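Local coordinates for protein 378aa long hypothetical citrate synthase (Sulfolobus tokodaii, PDB 1VGM) that is of unproven function but belongs to the citrate synthase family, largely helical proteins, and pairs here with a second copy of itself, at residues Ala196-Ser201 against Arg356-Arg361; Thr191-Ala196 against Ala345-Tyr350; Glu284-Tyr289 against Phe321-Phe326; Glu225-Phe230 against Ser317-Tyr322. One frame throughout, in Å; residues are numbered along the deposited sequence.

In the fold
Two groups of contacts sit on opposite sides of the chain's centre. Contacts 1 and 2 both use helix 188-197 and share A196; the hydroxyl of Y350 in contact 2 bonds R356 O in contact 1. Contact 2 is fully buried and apolar across its two helices, whereas contact 1, at the C-terminal end of helix 188-197, relies on a serine hydroxyl and backbone atoms; both also touch the second subunit. Contacts 3 and 4 meet on helix 314-323 through Y322, contact 3 near the surface with an aromatic T-shape and contact 4 buried among phenylalanines. Their centres lie about 9 Å apart, and neither meets the other subunit.

Contact 1: residues Ala196-Ser201 against Arg356-Arg361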
loop_
_atom_site.group_PDB
_atom_site.type_symbol
_atom_site.label_atom_id
_atom_site.label_comp_id
_atom_site.label_asym_id
_atom_site.label_seq_id
_atom_site.Cartn_x
_atom_site.Cartn_y
_atom_site.Cartn_z
ATOM N N ALA A 196 -5.658 1.385 3.651
ATOM C CA ALA A 196 -6.285 1.565 2.340
ATOM C C ALA A 196 -7.798 1.334 2.393
ATOM O O ALA A 196 -8.565 2.040 1.740
ATOM C CB ALA A 196 -5.650 0.622 1.322
ATOM N N SER A 197 -8.236 0.335 3.154
ATOM C CA SER A 197 -9.665 0.040 3.197
ATOM C C SER A 197 -10.396 1.190 3.884
ATOM O O SER A 197 -11.566 1.445 3.608
ATOM C CB SER A 197 -9.936 -1.262 3.951
ATOM O OG SER A 197 -9.798 -1.068 5.345
ATOM N N SER A 198 -9.691 1.888 4.766
ATOM C CA SER A 198 -10.262 3.027 5.478
ATOM C C SER A 198 -10.683 4.167 4.552
ATOM O O SER A 198 -11.557 4.958 4.910
ATOM C CB SER A 198 -9.262 3.563 6.504
ATOM O OG SER A 198 -8.523 4.644 5.966
ATOM N N THR A 199 -10.066 4.256 3.375
ATOM C CA THR A 199 -10.482 5.227 2.358
ATOM C C THR A 199 -11.454 4.593 1.359
ATOM O O THR A 199 -11.843 5.216 0.370
ATOM C CB THR A 199 -9.277 5.761 1.567
ATOM O OG1 THR A 199 -8.691 4.693 0.807
ATOM C CG2 THR A 199 -8.229 6.332 2.508
ATOM N N LEU A 200 -11.835 3.350 1.632
ATOM C CA LEU A 200 -12.669 2.569 0.731
ATOM C C LEU A 200 -12.015 2.314 -0.620
ATOM O O LEU A 200 -12.704 2.156 -1.631
ATOM C CB LEU A 200 -14.027 3.256 0.531
ATOM C CG LEU A 200 -14.924 3.299 1.769
ATOM C CD1 LEU A 200 -16.272 3.913 1.410
ATOM C CD2 LEU A 200 -15.111 1.892 2.317
ATOM N N SER A 201 -10.686 2.264 -0.636
ATOM C CA SER A 201 -9.962 1.817 -1.822
ATOM C C SER A 201 -10.354 0.385 -2.162
ATOM O O SER A 201 -10.595 -0.413 -1.273
ATOM C CB SER A 201 -8.449 1.879 -1.586
ATOM O OG SER A 201 -7.747 1.412 -2.727
ATOM N N ARG A 356 -13.842 3.773 9.727
ATOM C CA ARG A 356 -13.493 5.144 10.054
ATOM C C ARG A 356 -12.272 5.459 9.197
ATOM O O ARG A 356 -11.308 4.690 9.190
ATOM C CB ARG A 356 -13.139 5.245 11.542
ATOM C CG ARG A 356 -12.804 6.645 12.039
ATOM C CD ARG A 356 -14.031 7.544 12.062
ATOM N NE ARG A 356 -15.237 6.826 12.470
ATOM C CZ ARG A 356 -16.439 7.017 11.927
ATOM N NH1 ARG A 356 -16.614 7.952 10.998
ATOM N NH2 ARG A 356 -17.470 6.272 12.306
ATOM N N LEU A 357 -12.323 6.569 8.461
ATOM C CA LEU A 357 -11.166 7.028 7.696
ATOM C C LEU A 357 -9.973 7.175 8.633
ATOM O O LEU A 357 -10.112 7.683 9.741
ATOM C CB LEU A 357 -11.458 8.374 7.024
ATOM C CG LEU A 357 -10.272 8.979 6.266
ATOM C CD1 LEU A 357 -10.023 8.181 4.991
ATOM C CD2 LEU A 357 -10.547 10.445 5.946
ATOM N N ILE A 358 -8.806 6.727 8.198
ATOM C CA ILE A 358 -7.628 6.813 9.047
ATOM C C ILE A 358 -6.774 8.040 8.721
ATOM O O ILE A 358 -6.451 8.298 7.559
ATOM C CB ILE A 358 -6.787 5.527 8.939
ATOM C CG1 ILE A 358 -7.579 4.361 9.552
ATOM C CG2 ILE A 358 -5.443 5.699 9.664
ATOM C CD1 ILE A 358 -6.894 3.006 9.455
ATOM N N ARG A 359 -6.441 8.803 9.760
ATOM C CA ARG A 359 -5.602 9.997 9.630
ATOM C C ARG A 359 -4.910 10.277 10.958
ATOM O O ARG A 359 -5.439 11.005 11.799
ATOM C CB ARG A 359 -6.453 11.214 9.241
ATOM C CG ARG A 359 -5.654 12.472 8.924
ATOM C CD ARG A 359 -6.543 13.712 8.854
ATOM N NE ARG A 359 -7.489 13.639 7.738
ATOM C CZ ARG A 359 -7.220 14.028 6.494
ATOM N NH1 ARG A 359 -6.149 14.772 6.237
ATOM N NH2 ARG A 359 -8.017 13.659 5.499
ATOM N N PRO A 360 -3.721 9.696 11.169
ATOM C CA PRO A 360 -2.967 9.957 12.399
ATOM C C PRO A 360 -2.379 11.366 12.394
ATOM O O PRO A 360 -2.732 12.189 11.550
ATOM C CB PRO A 360 -1.889 8.877 12.384
ATOM C CG PRO A 360 -1.656 8.652 10.925
ATOM C CD PRO A 360 -3.031 8.715 10.315
ATOM N N ARG A 361 -1.483 11.637 13.333
ATOM C CA ARG A 361 -0.902 12.970 13.469
ATOM C C ARG A 361 0.621 12.904 13.438
ATOM O O ARG A 361 1.213 11.877 13.773
ATOM C CB ARG A 361 -1.376 13.618 14.776
ATOM C CG ARG A 361 -2.559 14.575 14.613
ATOM C CD ARG A 361 -2.110 15.953 14.099
ATOM N NE ARG A 361 -3.224 16.889 13.899
ATOM C CZ ARG A 361 -3.106 18.096 13.343
ATOM N NH1 ARG A 361 -1.931 18.513 12.887
ATOM N NH2 ARG A 361 -4.163 18.891 13.241
#
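The hydroxyl of S198 is gripped by two backbone groups. I358 N donates to S198 OG at 3.1 Å with an N-H...O angle of 152°, and the same hydroxyl is bonded to V195 O, one turn back in helix 188-197. That puts the serine against the loop that follows helix 331-353, with its CB lying 3.6 Å from I358 CG1. The backbone helps too: L357 CA points its hydrogen at S198 O, 3.5 Å away, and that oxygen is also hydrogen-bonded by H355 NE2. Beside these polar links L357 brings its CD1 branch across to T199 CG2, 3.6 Å away. The hydroxyl of T199 faces the dimer interface and is bonded to A213 O of the second subunit, while beyond the loop R361 pairs in parallel with a strand of that same subunit. Within 196-201 the helix closes with two backbone bonds, S201 N to A196 O at 3.2 Å and L200 N to S197 O at 2.8 Å. With L200 at a positive phi of 62°, this is a Schellman motif, a classic ending for a helix, set here where the chain meets its dimer partner.

Contact 2: residues Thr191-Ala196 against Ala345-Tyr350; sequences TAALVA and AHIIEY
L194 and I347 are brought together by their first torsions. In L194, CG lies anti to the carbonyl carbon (chi1 -73°), which leans the side chain over the neighbouring helix although its beta carbon starts out along the flank. I347 holds CG1 between its backbone N and carbonyl carbon (chi1 55°), and this leaves CG2 beside the backbone N, facing the other helix. The methyl I347 CG2 settles on the backbone of the turn before L194: it lies 3.6 Å from A193 O and 3.9 Å from A193 CB. Next to it, L194 CD2 makes several of the contacts. It touches Y350 CB and H346 O, each at 3.7 Å, and stands 4.2 Å from I347 CG2, so one methyl touches three residues, H346, I347 and Y350, spread over little more than a turn. The polar ends of the flanking side chains reach past the contact: H346 NE2 bonds D183 OD2, its ND1 bonds K15 NZ, and Y350 OH bonds R356 O. A193 is the small residue at the approach, and the axes of the two segments come to 9.3 Å; they run roughly the same way, crossing at -33°. Helix 188-197 and helix 331-353 are thus packed side by side. Helix 203-214 touches I347 through M203 and C206, K15 of strand 13-17 touches L194, and on the far flank A192 and V195 pack on the second subunit.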
loop_
_atom_site.group_PDB
_atom_site.type_symbol
_atom_site.label_atom_id
_atom_site.label_comp_id
_atom_site.label_asym_id
_atom_site.label_seq_id
_atom_site.Cartn_x
_atom_site.Cartn_y
_atom_site.Cartn_z
ATOM N N THR A 191 -1.743 -3.966 8.360
ATOM C CA THR A 191 -1.972 -2.565 8.721
ATOM C C THR A 191 -2.161 -1.721 7.462
ATOM O O THR A 191 -3.072 -0.898 7.382
ATOM C CB THR A 191 -0.783 -1.998 9.545
ATOM O OG1 THR A 191 -0.572 -2.821 10.699
ATOM C CG2 THR A 191 -1.053 -0.552 9.987
ATOM N N ALA A 192 -1.304 -1.937 6.472
ATOM C CA ALA A 192 -1.369 -1.164 5.239
ATOM C C ALA A 192 -2.682 -1.437 4.493
ATOM O O ALA A 192 -3.275 -0.528 3.917
ATOM C CB ALA A 192 -0.163 -1.500 4.348
ATOM N N ALA A 193 -3.146 -2.683 4.506
ATOM C CA ALA A 193 -4.432 -2.997 3.877
ATOM C C ALA A 193 -5.591 -2.290 4.589
ATOM O O ALA A 193 -6.499 -1.756 3.956
ATOM C CB ALA A 193 -4.666 -4.505 3.877
ATOM N N LEU A 194 -5.563 -2.299 5.913
ATOM C CA LEU A 194 -6.580 -1.599 6.679
ATOM C C LEU A 194 -6.575 -0.105 6.358
ATOM O O LEU A 194 -7.633 0.510 6.181
ATOM C CB LEU A 194 -6.351 -1.816 8.172
ATOM C CG LEU A 194 -6.713 -3.228 8.630
ATOM C CD1 LEU A 194 -6.178 -3.481 10.042
ATOM C CD2 LEU A 194 -8.221 -3.402 8.561
ATOM N N VAL A 195 -5.381 0.476 6.279
ATOM C CA VAL A 195 -5.267 1.896 6.004
ATOM C C VAL A 195 -5.892 2.233 4.649
ATOM O O VAL A 195 -6.583 3.240 4.515
ATOM C CB VAL A 195 -3.789 2.353 6.025
ATOM C CG1 VAL A 195 -3.673 3.784 5.511
ATOM C CG2 VAL A 195 -3.240 2.258 7.437
ATOM N N ALA A 196 -5.658 1.385 3.651
ATOM C CA ALA A 196 -6.285 1.565 2.340
ATOM C C ALA A 196 -7.798 1.334 2.393
ATOM O O ALA A 196 -8.565 2.040 1.740
ATOM C CB ALA A 196 -5.650 0.622 1.322
ATOM N N ALA A 345 -10.268 -10.934 5.224
ATOM C CA ALA A 345 -11.185 -11.036 6.358
ATOM C C ALA A 345 -11.133 -9.771 7.215
ATOM O O ALA A 345 -12.156 -9.288 7.688
ATOM C CB ALA A 345 -10.849 -12.266 7.202
ATOM N N HIS A 346 -9.935 -9.232 7.405
ATOM C CA HIS A 346 -9.756 -8.061 8.259
ATOM C C HIS A 346 -10.318 -6.773 7.660
ATOM O O HIS A 346 -10.895 -5.959 8.380
ATOM C CB HIS A 346 -8.269 -7.849 8.583
ATOM C CG HIS A 346 -7.785 -8.645 9.754
ATOM N ND1 HIS A 346 -8.062 -8.297 11.060
ATOM C CD2 HIS A 346 -7.062 -9.788 9.816
ATOM C CE1 HIS A 346 -7.534 -9.193 11.873
ATOM N NE2 HIS A 346 -6.921 -10.110 11.142
ATOM N N ILE A 347 -10.138 -6.565 6.360
ATOM C CA ILE A 347 -10.621 -5.326 5.763
ATOM C C ILE A 347 -12.139 -5.348 5.574
ATOM O O ILE A 347 -12.786 -4.299 5.590
ATOM C CB ILE A 347 -9.932 -5.016 4.391
ATOM C CG1 ILE A 347 -10.101 -6.187 3.423
ATOM C CG2 ILE A 347 -8.453 -4.715 4.611
ATOM C CD1 ILE A 347 -9.485 -5.945 2.048
ATOM N N ILE A 348 -12.708 -6.538 5.409
ATOM C CA ILE A 348 -14.158 -6.672 5.329
ATOM C C ILE A 348 -14.778 -6.376 6.692
ATOM O O ILE A 348 -15.777 -5.659 6.783
ATOM C CB ILE A 348 -14.571 -8.101 4.868
ATOM C CG1 ILE A 348 -14.187 -8.301 3.403
ATOM C CG2 ILE A 348 -16.076 -8.290 5.008
ATOM C CD1 ILE A 348 -14.517 -9.675 2.864
ATOM N N GLU A 349 -14.183 -6.919 7.752
ATOM C CA GLU A 349 -14.587 -6.559 9.111
ATOM C C GLU A 349 -14.526 -5.055 9.289
ATOM O O GLU A 349 -15.486 -4.434 9.752
ATOM C CB GLU A 349 -13.668 -7.220 10.142
ATOM C CG GLU A 349 -14.172 -8.543 10.673
ATOM C CD GLU A 349 -13.309 -9.093 11.794
ATOM O OE1 GLU A 349 -13.817 -9.938 12.562
ATOM O OE2 GLU A 349 -12.129 -8.690 11.906
ATOM N N TYR A 350 -13.389 -4.469 8.924
ATOM C CA TYR A 350 -13.188 -3.038 9.108
ATOM C C TYR A 350 -14.237 -2.230 8.352
ATOM O O TYR A 350 -14.889 -1.356 8.927
ATOM C CB TYR A 350 -11.798 -2.610 8.636
ATOM C CG TYR A 350 -11.425 -1.224 9.123
ATOM C CD1 TYR A 350 -11.044 -1.013 10.447
ATOM C CD2 TYR A 350 -11.468 -0.122 8.269
ATOM C CE1 TYR A 350 -10.710 0.261 10.916
ATOM C CE2 TYR A 350 -11.137 1.163 8.728
ATOM C CZ TYR A 350 -10.760 1.342 10.055
ATOM O OH TYR A 350 -10.444 2.595 10.535
#

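Contact 3: residues Glu284-Tyr289 against Phe321-Phe326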
loop_
_atom_site.group_PDB
_atom_site.type_symbol
_atom_site.label_atom_id
_atom_site.label_comp_id
_atom_site.label_asym_id
_atom_site.label_seq_id
_atom_site.Cartn_x
_atom_site.Cartn_y
_atom_site.Cartn_z
ATOM N N GLU A 284 15.484 -37.674 0.471
ATOM C CA GLU A 284 16.789 -37.563 1.113
ATOM C C GLU A 284 17.274 -36.119 1.223
ATOM O O GLU A 284 17.891 -35.743 2.215
ATOM C CB GLU A 284 17.826 -38.393 0.353
ATOM C CG GLU A 284 17.611 -39.896 0.449
ATOM C CD GLU A 284 17.803 -40.430 1.857
ATOM O OE1 GLU A 284 16.909 -40.219 2.707
ATOM O OE2 GLU A 284 18.849 -41.063 2.117
ATOM N N ASN A 285 16.996 -35.310 0.207
ATOM C CA ASN A 285 17.332 -33.894 0.279
ATOM C C ASN A 285 16.560 -33.177 1.384
ATOM O O ASN A 285 17.118 -32.343 2.089
ATOM C CB ASN A 285 17.060 -33.210 -1.061
ATOM C CG ASN A 285 18.101 -33.551 -2.113
ATOM O OD1 ASN A 285 19.164 -34.092 -1.802
ATOM N ND2 ASN A 285 17.802 -33.230 -3.366
ATOM N N VAL A 286 15.279 -33.492 1.537
ATOM C CA VAL A 286 14.506 -32.898 2.622
ATOM C C VAL A 286 15.042 -33.373 3.973
ATOM O O VAL A 286 15.180 -32.586 4.911
ATOM C CB VAL A 286 13.010 -33.261 2.521
ATOM C CG1 VAL A 286 12.260 -32.671 3.706
ATOM C CG2 VAL A 286 12.426 -32.728 1.208
ATOM N N LYS A 287 15.342 -34.665 4.058
ATOM C CA LYS A 287 15.817 -35.265 5.294
ATOM C C LYS A 287 17.114 -34.593 5.736
ATOM O O LYS A 287 17.323 -34.343 6.924
ATOM C CB LYS A 287 16.044 -36.766 5.089
ATOM C CG LYS A 287 16.474 -37.515 6.344
ATOM C CD LYS A 287 16.384 -39.020 6.131
ATOM C CE LYS A 287 17.014 -39.795 7.274
ATOM N NZ LYS A 287 18.492 -39.608 7.294
ATOM N N LYS A 288 17.975 -34.297 4.770
ATOM C CA LYS A 288 19.219 -33.597 5.048
ATOM C C LYS A 288 18.928 -32.330 5.841
ATOM O O LYS A 288 19.516 -32.103 6.894
ATOM C CB LYS A 288 19.938 -33.238 3.742
ATOM C CG LYS A 288 21.280 -32.538 3.944
ATOM C CD LYS A 288 22.150 -32.587 2.682
ATOM C CE LYS A 288 21.817 -31.469 1.695
ATOM N NZ LYS A 288 22.238 -30.128 2.201
ATOM N N TYR A 289 18.016 -31.505 5.337
ATOM C CA TYR A 289 17.780 -30.214 5.955
ATOM C C TYR A 289 16.962 -30.365 7.226
ATOM O O TYR A 289 17.184 -29.650 8.208
ATOM C CB TYR A 289 17.081 -29.275 4.969
ATOM C CG TYR A 289 18.003 -28.827 3.863
ATOM C CD1 TYR A 289 17.641 -28.975 2.524
ATOM C CD2 TYR A 289 19.262 -28.293 4.156
ATOM C CE1 TYR A 289 18.506 -28.609 1.508
ATOM C CE2 TYR A 289 20.136 -27.925 3.148
ATOM C CZ TYR A 289 19.754 -28.087 1.825
ATOM O OH TYR A 289 20.627 -27.738 0.820
ATOM N N PHE A 321 8.078 -25.887 2.199
ATOM C CA PHE A 321 7.977 -25.284 0.868
ATOM C C PHE A 321 9.028 -25.860 -0.073
ATOM O O PHE A 321 8.754 -26.104 -1.248
ATOM C CB PHE A 321 8.169 -23.762 0.943
ATOM C CG PHE A 321 7.149 -23.049 1.789
ATOM C CD1 PHE A 321 7.433 -21.794 2.332
ATOM C CD2 PHE A 321 5.910 -23.619 2.046
ATOM C CE1 PHE A 321 6.490 -21.118 3.112
ATOM C CE2 PHE A 321 4.964 -22.951 2.824
ATOM C CZ PHE A 321 5.254 -21.703 3.361
ATOM N N TYR A 322 10.233 -26.066 0.450
ATOM C CA TYR A 322 11.296 -26.765 -0.274
ATOM C C TYR A 322 10.859 -28.168 -0.694
ATOM O O TYR A 322 11.037 -28.554 -1.846
ATOM C CB TYR A 322 12.547 -26.856 0.604
ATOM C CG TYR A 322 13.677 -27.656 0.002
ATOM C CD1 TYR A 322 14.493 -27.112 -0.992
ATOM C CD2 TYR A 322 13.934 -28.956 0.428
ATOM C CE1 TYR A 322 15.538 -27.849 -1.548
ATOM C CE2 TYR A 322 14.971 -29.698 -0.118
ATOM C CZ TYR A 322 15.768 -29.141 -1.103
ATOM O OH TYR A 322 16.794 -29.888 -1.633
ATOM N N ALA A 323 10.292 -28.929 0.244
ATOM C CA ALA A 323 9.845 -30.297 -0.034
ATOM C C ALA A 323 8.769 -30.303 -1.110
ATOM O O ALA A 323 8.674 -31.241 -1.912
ATOM C CB ALA A 323 9.301 -30.946 1.246
ATOM N N LEU A 324 7.957 -29.251 -1.115
ATOM C CA LEU A 324 6.923 -29.075 -2.126
ATOM C C LEU A 324 7.475 -28.663 -3.487
ATOM O O LEU A 324 6.723 -28.559 -4.449
ATOM C CB LEU A 324 5.922 -28.027 -1.654
ATOM C CG LEU A 324 4.962 -28.526 -0.585
ATOM C CD1 LEU A 324 4.253 -27.356 0.066
ATOM C CD2 LEU A 324 3.979 -29.486 -1.224
ATOM N N GLY A 325 8.783 -28.421 -3.560
ATOM C CA GLY A 325 9.418 -28.135 -4.838
ATOM C C GLY A 325 9.723 -26.663 -5.068
ATOM O O GLY A 325 10.306 -26.301 -6.090
ATOM N N PHE A 326 9.341 -25.802 -4.128
ATOM C CA PHE A 326 9.471 -24.361 -4.338
ATOM C C PHE A 326 10.883 -23.855 -4.098
ATOM O O PHE A 326 11.520 -24.204 -3.109
ATOM C CB PHE A 326 8.510 -23.598 -3.433
ATOM C CG PHE A 326 7.094 -23.639 -3.900
ATOM C CD1 PHE A 326 6.210 -24.580 -3.391
ATOM C CD2 PHE A 326 6.645 -22.755 -4.872
ATOM C CE1 PHE A 326 4.893 -24.641 -3.840
ATOM C CE2 PHE A 326 5.326 -22.806 -5.330
ATOM C CZ PHE A 326 4.452 -23.753 -4.811
#
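A T-shaped aromatic pair joins the first two turns of helix 284-304 to the last turn of helix 314-323. Y289 turns the edge of its ring toward the face of Y322, with centroids 5.4 Å apart and planes at 85°. The CD1-CE1 side of Y289 does the touching: CD1 lies 3.8 Å from Y322 CE2, and CE1 lies 3.8 Å from Y322 CZ. Y322 reaches across because its CG stands anti to the backbone N (chi1 175°), carrying the ring straight toward the facing helix. Its hydroxyl ends over the start of that helix, where Y322 OH is 3.4 Å from N285 CB. On the buried flank V286 does the rest. Its CG2 methyl meets A323 CB at 3.6 Å and brushes Y322 CD2 at 4.1 Å, while F279 of helix 267-280 touches both V286 and A323. V286 lies buried, the tyrosines are partly exposed and N285 sits on the solvent side. F227 joins from a third helix, packing edge-to-face with Y289. Just past Y322 the helix is finished by F326 N to F321 O at 3.0 Å and G325 N to Y322 O at 2.8 Å. G325 takes a positive phi of 103°, at which a side chain would press on the preceding carbonyl oxygen; these are the marks of a Schellman motif ending a helix.

Contact 4: residues Glu225-Phe230 against Ser317-Tyr322; sequences EAFKQF and SGIVFY
F227 brings its ring up to G318 where helix 222-233 crosses steeply over helix 314-323 in the largely helical citrate synthase fold; the axes of the two short segments cross at -77°, and aromatic rings cluster between them. The ring's CD1 atom is 3.8 Å from G318 C, as near to I319 N, and CG1 of I319 lies at the ring's edge, in its plane. Farther along, F227 CZ comes to 3.7 Å from Y322 CG. The two rings meet obliquely, planes 35° apart, so F227 rests on the root of the tyrosine rather than on its hydroxyl end. The anti position of CG to the backbone N in F227 (chi1 -176°) directs the ring toward the facing helix. G318 carries no side chain, and that allows the approach: the spot a beta carbon would take lies only 3.1 Å from F227 CB. One helical turn on, F230 adds a second aromatic, its CE1 3.8 Å from I319 CD1, so the isoleucine meets two phenylalanines on one side, CG1 against F227 and CD1 against F230. Further out, F331 packs edge-to-face with F227, F315 does so with F230, and A293 of helix 284-304 touches F230 and I319. Within helix 222-233, Q229 OE1 is bonded to M255 N, while Q229 NE2 donates to A226 O at 3.0 Å; the same oxygen sits over the centre of the F230 ring, 3.8 Å above its plane.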
loop_
_atom_site.group_PDB
_atom_site.type_symbol
_atom_site.label_atom_id
_atom_site.label_comp_id
_atom_site.label_asym_id
_atom_site.label_seq_id
_atom_site.Cartn_x
_atom_site.Cartn_y
_atom_site.Cartn_z
ATOM N N GLU A 225 15.192 -16.525 5.306
ATOM C CA GLU A 225 16.394 -16.344 6.105
ATOM C C GLU A 225 16.579 -17.524 7.055
ATOM O O GLU A 225 17.698 -17.997 7.256
ATOM C CB GLU A 225 16.320 -15.021 6.879
ATOM C CG GLU A 225 16.409 -13.780 5.977
ATOM C CD GLU A 225 17.580 -13.853 4.999
ATOM O OE1 GLU A 225 17.347 -13.845 3.766
ATOM O OE2 GLU A 225 18.738 -13.924 5.471
ATOM N N ALA A 226 15.487 -18.015 7.625
ATOM C CA ALA A 226 15.577 -19.175 8.503
ATOM C C ALA A 226 16.098 -20.391 7.746
ATOM O O ALA A 226 17.032 -21.053 8.198
ATOM C CB ALA A 226 14.223 -19.482 9.122
ATOM N N PHE A 227 15.499 -20.679 6.595
ATOM C CA PHE A 227 15.903 -21.824 5.774
ATOM C C PHE A 227 17.375 -21.740 5.323
ATOM O O PHE A 227 18.083 -22.752 5.254
ATOM C CB PHE A 227 14.991 -21.922 4.551
ATOM C CG PHE A 227 15.259 -23.118 3.678
ATOM C CD1 PHE A 227 14.925 -24.400 4.107
ATOM C CD2 PHE A 227 15.862 -22.961 2.433
ATOM C CE1 PHE A 227 15.170 -25.512 3.296
ATOM C CE2 PHE A 227 16.111 -24.061 1.616
ATOM C CZ PHE A 227 15.771 -25.342 2.051
ATOM N N LYS A 228 17.828 -20.529 5.013
ATOM C CA LYS A 228 19.166 -20.333 4.469
ATOM C C LYS A 228 20.239 -20.680 5.499
ATOM O O LYS A 228 21.371 -21.017 5.142
ATOM C CB LYS A 228 19.341 -18.887 3.999
ATOM C CG LYS A 228 18.670 -18.608 2.661
ATOM C CD LYS A 228 18.824 -17.165 2.217
ATOM C CE LYS A 228 18.010 -16.927 0.947
ATOM N NZ LYS A 228 18.185 -15.568 0.355
ATOM N N GLN A 229 19.880 -20.608 6.776
ATOM C CA GLN A 229 20.756 -21.111 7.820
ATOM C C GLN A 229 21.120 -22.564 7.548
ATOM O O GLN A 229 22.296 -22.919 7.538
ATOM C CB GLN A 229 20.084 -20.980 9.192
ATOM C CG GLN A 229 19.911 -19.545 9.655
ATOM C CD GLN A 229 19.056 -19.438 10.899
ATOM O OE1 GLN A 229 19.354 -18.663 11.808
ATOM N NE2 GLN A 229 17.986 -20.214 10.945
ATOM N N PHE A 230 20.110 -23.396 7.317
ATOM C CA PHE A 230 20.329 -24.822 7.101
ATOM C C PHE A 230 21.148 -25.089 5.839
ATOM O O PHE A 230 22.021 -25.952 5.835
ATOM C CB PHE A 230 18.985 -25.548 7.010
ATOM C CG PHE A 230 18.021 -25.170 8.099
ATOM C CD1 PHE A 230 16.660 -25.081 7.840
ATOM C CD2 PHE A 230 18.479 -24.886 9.386
ATOM C CE1 PHE A 230 15.769 -24.699 8.839
ATOM C CE2 PHE A 230 17.595 -24.503 10.392
ATOM C CZ PHE A 230 16.238 -24.414 10.118
ATOM N N SER A 317 8.953 -23.855 8.132
ATOM C CA SER A 317 8.015 -23.659 7.026
ATOM C C SER A 317 8.729 -23.809 5.683
ATOM O O SER A 317 8.212 -24.437 4.750
ATOM C CB SER A 317 7.350 -22.275 7.118
ATOM O OG SER A 317 8.308 -21.226 7.118
ATOM N N GLY A 318 9.927 -23.240 5.595
ATOM C CA GLY A 318 10.667 -23.266 4.348
ATOM C C GLY A 318 11.093 -24.657 3.918
ATOM O O GLY A 318 11.156 -24.938 2.726
ATOM N N ILE A 319 11.392 -25.527 4.880
ATOM C CA ILE A 319 11.706 -26.916 4.576
ATOM C C ILE A 319 10.474 -27.593 3.969
ATOM O O ILE A 319 10.595 -28.426 3.071
ATOM C CB ILE A 319 12.142 -27.688 5.853
ATOM C CG1 ILE A 319 13.509 -27.187 6.336
ATOM C CG2 ILE A 319 12.210 -29.187 5.569
ATOM C CD1 ILE A 319 13.956 -27.801 7.658
ATOM N N VAL A 320 9.289 -27.229 4.452
ATOM C CA VAL A 320 8.050 -27.698 3.834
ATOM C C VAL A 320 7.899 -27.194 2.398
ATOM O O VAL A 320 7.626 -27.975 1.490
ATOM C CB VAL A 320 6.809 -27.254 4.642
ATOM C CG1 VAL A 320 5.536 -27.718 3.930
ATOM C CG2 VAL A 320 6.868 -27.826 6.060
ATOM N N PHE A 321 8.078 -25.887 2.199
ATOM C CA PHE A 321 7.977 -25.284 0.868
ATOM C C PHE A 321 9.028 -25.860 -0.073
ATOM O O PHE A 321 8.754 -26.104 -1.248
ATOM C CB PHE A 321 8.169 -23.762 0.943
ATOM C CG PHE A 321 7.149 -23.049 1.789
ATOM C CD1 PHE A 321 7.433 -21.794 2.332
ATOM C CD2 PHE A 321 5.910 -23.619 2.046
ATOM C CE1 PHE A 321 6.490 -21.118 3.112
ATOM C CE2 PHE A 321 4.964 -22.951 2.824
ATOM C CZ PHE A 321 5.254 -21.703 3.361
ATOM N N TYR A 322 10.233 -26.066 0.450
ATOM C CA TYR A 322 11.296 -26.765 -0.274
ATOM C C TYR A 322 10.859 -28.168 -0.694
ATOM O O TYR A 322 11.037 -28.554 -1.846
ATOM C CB TYR A 322 12.547 -26.856 0.604
ATOM C CG TYR A 322 13.677 -27.656 0.002
ATOM C CD1 TYR A 322 14.493 -27.112 -0.992
ATOM C CD2 TYR A 322 13.934 -28.956 0.428
ATOM C CE1 TYR A 322 15.538 -27.849 -1.548
ATOM C CE2 TYR A 322 14.971 -29.698 -0.118
ATOM C CZ TYR A 322 15.768 -29.141 -1.103
ATOM O OH TYR A 322 16.794 -29.888 -1.633
#